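Side-chain contacts in Cfl (Pectobacterium brasiliense, PDB 7A9J), which is a coronafacic acid ligase of the ATP-dependent AMP-binding enzyme family, which probably activates carboxylic acids as adenylates before they are joined to an acceptor: residues Glu84-Tyr89 against Leu244-Ala249; Ser233-Asp236 against Pro240-Ile243. The protein carries 1 engineered substitution. All coordinates share one frame; numbering follows the deposited sequence. Where two conformers were deposited one is given.

Contact 1. Residues Glu84-Tyr89 against Leu244-Ala249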
loop_
_atom_site.group_PDB
_atom_site.type_symbol
_atom_site.label_atom_id
_atom_site.label_comp_id
_atom_site.label_asym_id
_atom_site.label_seq_id
_atom_site.Cartn_x
_atom_site.Cartn_y
_atom_site.Cartn_z
ATOM N N GLU A 84 -5.338 17.345 10.747
ATOM C CA GLU A 84 -6.793 17.368 10.679
ATOM C C GLU A 84 -7.351 16.106 10.057
ATOM O O GLU A 84 -8.471 15.699 10.438
ATOM C CB GLU A 84 -7.300 18.587 9.879
ATOM C CG GLU A 84 -7.095 19.889 10.667
ATOM C CD GLU A 84 -5.648 20.411 10.607
ATOM O OE1 GLU A 84 -4.793 19.889 9.863
ATOM O OE2 GLU A 84 -5.386 21.407 11.304
ATOM N N LEU A 85 -6.587 15.453 9.145
ATOM C CA LEU A 85 -7.103 14.251 8.495
ATOM C C LEU A 85 -7.237 13.129 9.517
ATOM O O LEU A 85 -8.301 12.497 9.622
ATOM C CB LEU A 85 -6.174 13.842 7.321
ATOM C CG LEU A 85 -6.585 12.553 6.582
ATOM C CD1 LEU A 85 -8.106 12.570 6.254
ATOM C CD2 LEU A 85 -5.752 12.451 5.296
ATOM N N ILE A 86 -6.187 12.885 10.308
ATOM C CA ILE A 86 -6.294 11.783 11.264
ATOM C C ILE A 86 -7.274 12.146 12.385
ATOM O O ILE A 86 -8.034 11.285 12.857
ATOM C CB ILE A 86 -4.895 11.385 11.782
ATOM C CG1 ILE A 86 -5.001 10.181 12.765
ATOM C CG2 ILE A 86 -4.188 12.615 12.397
ATOM C CD1 ILE A 86 -5.692 8.874 12.169
ATOM N N ALA A 87 -7.348 13.426 12.770
ATOM C CA ALA A 87 -8.341 13.801 13.757
ATOM C C ALA A 87 -9.755 13.556 13.242
ATOM O O ALA A 87 -10.645 13.135 14.011
ATOM C CB ALA A 87 -8.119 15.262 14.144
ATOM N N THR A 88 -9.984 13.841 11.947
ATOM C CA THR A 88 -11.320 13.680 11.379
ATOM C C THR A 88 -11.698 12.216 11.305
ATOM O O THR A 88 -12.836 11.865 11.601
ATOM C CB THR A 88 -11.356 14.301 9.973
ATOM O OG1 THR A 88 -11.194 15.730 10.114
ATOM C CG2 THR A 88 -12.688 14.012 9.276
ATOM N N TYR A 89 -10.749 11.334 10.907
ATOM C CA TYR A 89 -11.061 9.902 10.969
ATOM C C TYR A 89 -11.531 9.511 12.370
ATOM O O TYR A 89 -12.545 8.829 12.524
ATOM C CB TYR A 89 -9.834 9.039 10.624
ATOM C CG TYR A 89 -9.335 9.107 9.246
ATOM C CD1 TYR A 89 -10.197 9.330 8.159
ATOM C CD2 TYR A 89 -7.987 8.899 9.002
ATOM C CE1 TYR A 89 -9.703 9.305 6.836
ATOM C CE2 TYR A 89 -7.477 8.911 7.696
ATOM C CZ TYR A 89 -8.337 9.101 6.621
ATOM O OH TYR A 89 -7.870 9.091 5.323
ATOM N N LEU A 244 -4.717 2.423 8.183
ATOM C CA LEU A 244 -4.501 1.349 9.117
ATOM C C LEU A 244 -3.164 1.492 9.808
ATOM O O LEU A 244 -3.067 1.193 11.007
ATOM C CB LEU A 244 -4.575 0.011 8.384
ATOM C CG LEU A 244 -5.947 -0.336 7.792
ATOM C CD1 LEU A 244 -5.824 -1.757 7.091
ATOM C CD2 LEU A 244 -7.028 -0.433 8.838
ATOM N N ILE A 245 -2.123 1.853 9.061
ATOM C CA ILE A 245 -0.803 2.048 9.672
ATOM C C ILE A 245 -0.885 3.125 10.735
ATOM O O ILE A 245 -0.331 2.968 11.816
ATOM C CB ILE A 245 0.239 2.469 8.630
ATOM C CG1 ILE A 245 0.602 1.243 7.769
ATOM C CG2 ILE A 245 1.499 2.999 9.299
ATOM C CD1 ILE A 245 1.359 1.670 6.477
ATOM N N THR A 246 -1.587 4.199 10.422
ATOM C CA THR A 246 -1.666 5.324 11.363
ATOM C C THR A 246 -2.417 4.922 12.646
ATOM O O THR A 246 -1.963 5.201 13.761
ATOM C CB THR A 246 -2.319 6.504 10.636
ATOM O OG1 THR A 246 -1.522 6.859 9.508
ATOM C CG2 THR A 246 -2.460 7.775 11.639
ATOM N N PHE A 247 -3.583 4.276 12.522
ATOM C CA PHE A 247 -4.290 3.813 13.693
ATOM C C PHE A 247 -3.425 2.845 14.494
ATOM O O PHE A 247 -3.366 2.916 15.727
ATOM C CB PHE A 247 -5.602 3.082 13.356
ATOM C CG PHE A 247 -6.657 3.944 12.713
ATOM C CD1 PHE A 247 -6.843 5.307 13.085
ATOM C CD2 PHE A 247 -7.566 3.373 11.865
ATOM C CE1 PHE A 247 -7.860 6.041 12.480
ATOM C CE2 PHE A 247 -8.569 4.120 11.257
ATOM C CZ PHE A 247 -8.761 5.441 11.599
ATOM N N ALA A 248 -2.758 1.923 13.793
ATOM C CA ALA A 248 -2.000 0.900 14.503
ATOM C C ALA A 248 -0.809 1.501 15.222
ATOM O O ALA A 248 -0.542 1.117 16.366
ATOM C CB ALA A 248 -1.513 -0.193 13.497
ATOM N N ALA A 249 -0.105 2.448 14.581
ATOM C CA ALA A 249 1.048 3.073 15.218
ATOM C C ALA A 249 0.628 3.839 16.475
ATOM O O ALA A 249 1.234 3.703 17.523
ATOM C CB ALA A 249 1.742 4.083 14.288
#
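Ile86 and Thr246 meet methyl to methyl where helices 83-95 and 240-251 come together, illustrating how a steep crossing can rest on very few side chains. The short axes run 78° apart and stay 11.5 Å from each other at their closest, so the gap is spanned by side chains reaching inward. In the conformer of Ile86 described here, CD1 approaches CG2 of Thr246 tip to tip at 3.5 Å, snug for two carbons; the tightness is doubtful, since it rests on one of two deposited copies. Thr246 offers its methyl because the hydroxyl, set beside its own backbone N (chi1 -60°), turns back to bond the carbonyl of Ser242, one helical turn earlier. The same CD1 carbon of Ile86 lies 3.6 Å from CE1 of Phe247, the two side chains passing in opposite directions.

Packing eases toward Tyr89. Its CB makes the nearest approach to Phe247, 3.9 Å from CZ, and comes to the rim of the phenyl ring, near its plane. Around the Tyr89 ring, Leu85 O sits 3.5 Å above one face, offset toward the rim, and CD1 of Ile86 lies in plane at the edge. No hydrogen bond joins the two segments. On the remote side, beyond the interface, partly exposed Glu84 lends its carbonyl O to both OG1 and N of Thr88, which arrive from opposite faces.

Within the AMP-binding family region, this buried crossing is surrounded by other elements. Helix 50-66 packs on Ala87, strand 74-78 on Leu85, Thr88 and Tyr89, and helix 203-214 on Leu244 and Ala248, while Tyr89 OH bonds Leu237 O in the loop leading into helix 240-251.

Contact 2. Residues Ser233-Asp236 against Pro240-Ile243. With R4Z (6-ethyl-1-oxidanylidene-indene-4-carboxylic acid), chain B.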
loop_
_atom_site.group_PDB
_atom_site.type_symbol
_atom_site.label_atom_id
_atom_site.label_comp_id
_atom_site.label_asym_id
_atom_site.label_seq_id
_atom_site.Cartn_x
_atom_site.Cartn_y
_atom_site.Cartn_z
ATOM N N SER A 233 4.530 6.721 6.839
ATOM C CA SER A 233 4.013 6.022 5.651
ATOM C C SER A 233 4.085 6.962 4.459
ATOM O O SER A 233 3.502 8.059 4.493
ATOM C CB SER A 233 2.570 5.534 5.851
ATOM O OG SER A 233 2.114 4.958 4.607
ATOM N N LEU A 234 4.783 6.519 3.384
ATOM C CA LEU A 234 4.899 7.356 2.208
ATOM C C LEU A 234 3.631 7.309 1.350
ATOM O O LEU A 234 3.472 8.156 0.458
ATOM C CB LEU A 234 6.104 6.909 1.365
ATOM C CG LEU A 234 7.400 7.121 2.165
ATOM C CD1 LEU A 234 8.552 6.505 1.404
ATOM C CD2 LEU A 234 7.677 8.619 2.364
ATOM N N VAL A 235 2.723 6.384 1.629
ATOM C CA VAL A 235 1.471 6.331 0.882
ATOM C C VAL A 235 0.537 7.380 1.510
ATOM O O VAL A 235 0.533 7.504 2.719
ATOM C CB VAL A 235 0.889 4.932 1.021
ATOM C CG1 VAL A 235 -0.532 4.926 0.513
ATOM C CG2 VAL A 235 1.812 3.907 0.198
ATOM N N ASP A 236 -0.203 8.130 0.696
ATOM C CA ASP A 236 -1.099 9.150 1.246
ATOM C C ASP A 236 -1.972 8.615 2.365
ATOM O O ASP A 236 -2.525 7.508 2.296
ATOM C CB ASP A 236 -2.037 9.737 0.167
ATOM C CG ASP A 236 -1.321 10.372 -1.013
ATOM O OD1 ASP A 236 -0.171 10.843 -0.891
ATOM O OD2 ASP A 236 -1.960 10.438 -2.077
ATOM N N PRO A 240 -6.286 3.568 2.213
ATOM C CA PRO A 240 -6.518 2.617 3.332
ATOM C C PRO A 240 -5.294 2.001 4.020
ATOM O O PRO A 240 -5.292 1.914 5.241
ATOM C CB PRO A 240 -7.335 1.487 2.645
ATOM C CG PRO A 240 -8.194 2.208 1.706
ATOM C CD PRO A 240 -7.212 3.306 1.080
ATOM N N TRP A 241 -4.249 1.588 3.292
ATOM C CA TRP A 241 -3.103 1.043 4.026
ATOM C C TRP A 241 -2.530 2.062 5.041
ATOM O O TRP A 241 -2.183 1.696 6.160
ATOM C CB TRP A 241 -2.005 0.615 3.061
ATOM C CG TRP A 241 -0.877 -0.153 3.702
ATOM C CD1 TRP A 241 -0.942 -0.990 4.792
ATOM C CD2 TRP A 241 0.468 -0.174 3.240
ATOM N NE1 TRP A 241 0.326 -1.519 5.063
ATOM C CE2 TRP A 241 1.199 -1.021 4.126
ATOM C CE3 TRP A 241 1.125 0.456 2.172
ATOM C CZ2 TRP A 241 2.567 -1.239 3.982
ATOM C CZ3 TRP A 241 2.459 0.251 2.021
ATOM C CH2 TRP A 241 3.173 -0.574 2.943
ATOM N N SER A 242 -2.415 3.317 4.643
ATOM C CA SER A 242 -1.870 4.328 5.572
ATOM C C SER A 242 -2.832 4.623 6.700
ATOM O O SER A 242 -2.393 4.948 7.796
ATOM C CB SER A 242 -1.540 5.597 4.843
ATOM O OG SER A 242 -0.403 5.411 4.028
ATOM N N ILE A 243 -4.140 4.559 6.447
ATOM C CA ILE A 243 -5.091 4.744 7.551
ATOM C C ILE A 243 -4.854 3.691 8.623
ATOM O O ILE A 243 -4.733 3.992 9.825
ATOM C CB ILE A 243 -6.529 4.659 7.007
ATOM C CG1 ILE A 243 -6.761 5.781 6.033
ATOM C CG2 ILE A 243 -7.537 4.562 8.200
ATOM C CD1 ILE A 243 -8.119 5.724 5.279
HETATM C C13 R4Z B . -5.622 -3.035 2.703
HETATM C C15 R4Z B . -3.162 -3.649 2.625
HETATM C C02 R4Z B . -0.607 -4.095 2.450
HETATM C C03 R4Z B . 0.492 -3.724 1.677
HETATM C C04 R4Z B . -0.086 -2.856 0.558
HETATM C C05 R4Z B . -1.885 -3.545 2.097
HETATM C C06 R4Z B . -1.655 -2.742 0.951
HETATM C C07 R4Z B . -2.731 -2.055 0.401
HETATM C C08 R4Z B . -2.506 -1.177 -0.842
HETATM C C11 R4Z B . -4.002 -2.137 0.968
HETATM C C12 R4Z B . -4.239 -2.936 2.094
HETATM C C14 R4Z B . -5.937 -1.776 3.561
HETATM O O01 R4Z B . -0.483 -4.852 3.378
HETATM O O09 R4Z B . -3.413 -0.354 -1.139
HETATM O O10 R4Z B . -1.466 -1.268 -1.569
#
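A chain of two hydrogen bonds joins Ser233, Ser242 and Val235: the OG of Ser233 donates to the OG of Ser242 at 2.6 Å, and Ser242 OG in turn donates to the carbonyl O of Val235, likewise at 2.6 Å. This reading belongs to the Ser242 conformer given, one of two deposited. The second bond comes from above the carbonyl plane, 57° out of it, so it is not made along a lone pair. Ser242 can reach both partners because its hydroxyl stands beside its backbone N (chi1 -71°). Val235 N adds a weak bond to Ser233 OG, 3.4 Å long.

Trp241, one residue earlier, serves the ligand as well as the loop. With CG opposite its backbone N (chi1 -171°), the indole lies against the bound indene acid, whose C03 sits 3.7 Å above one face, over the centre. Pro240 CB touches the ethyl carbon C14, extending the same apolar surface. Val235 meets the indole as well, crossing it at about a right angle, with CG2 at 4.0 Å from CE3.

As a worked example of divided labour, the first helical turn presents the indole face and a proline carbon to the ligand while a hydroxyl ties it to the end of strand 230-233 and the loop that follows; Ser242 OG, both acceptor and donor, has its polar needs met by Ser233 and Val235.

Helix 240-251 is the element common to both: its opening turn forms contact 2 and the following residues form contact 1, with centres 9 Å apart. Side chains also touch directly from one contact to the other, Tyr89 OH lying 3.4 Å from Ile243 CD1 and Ile245 CD1 lying 3.9 Å from Ser233 OG. Their relation to the ligand differs. Contact 2 supplies Pro240 and Trp241 to the pocket, whereas segment 244-249 of contact 1 holds the pocket residue Leu244, which takes no part in that contact, and the Phe247 side chain is about 10 Å from the indene acid. Ser333 OG, outside both contacts, hydrogen-bonds the ligand.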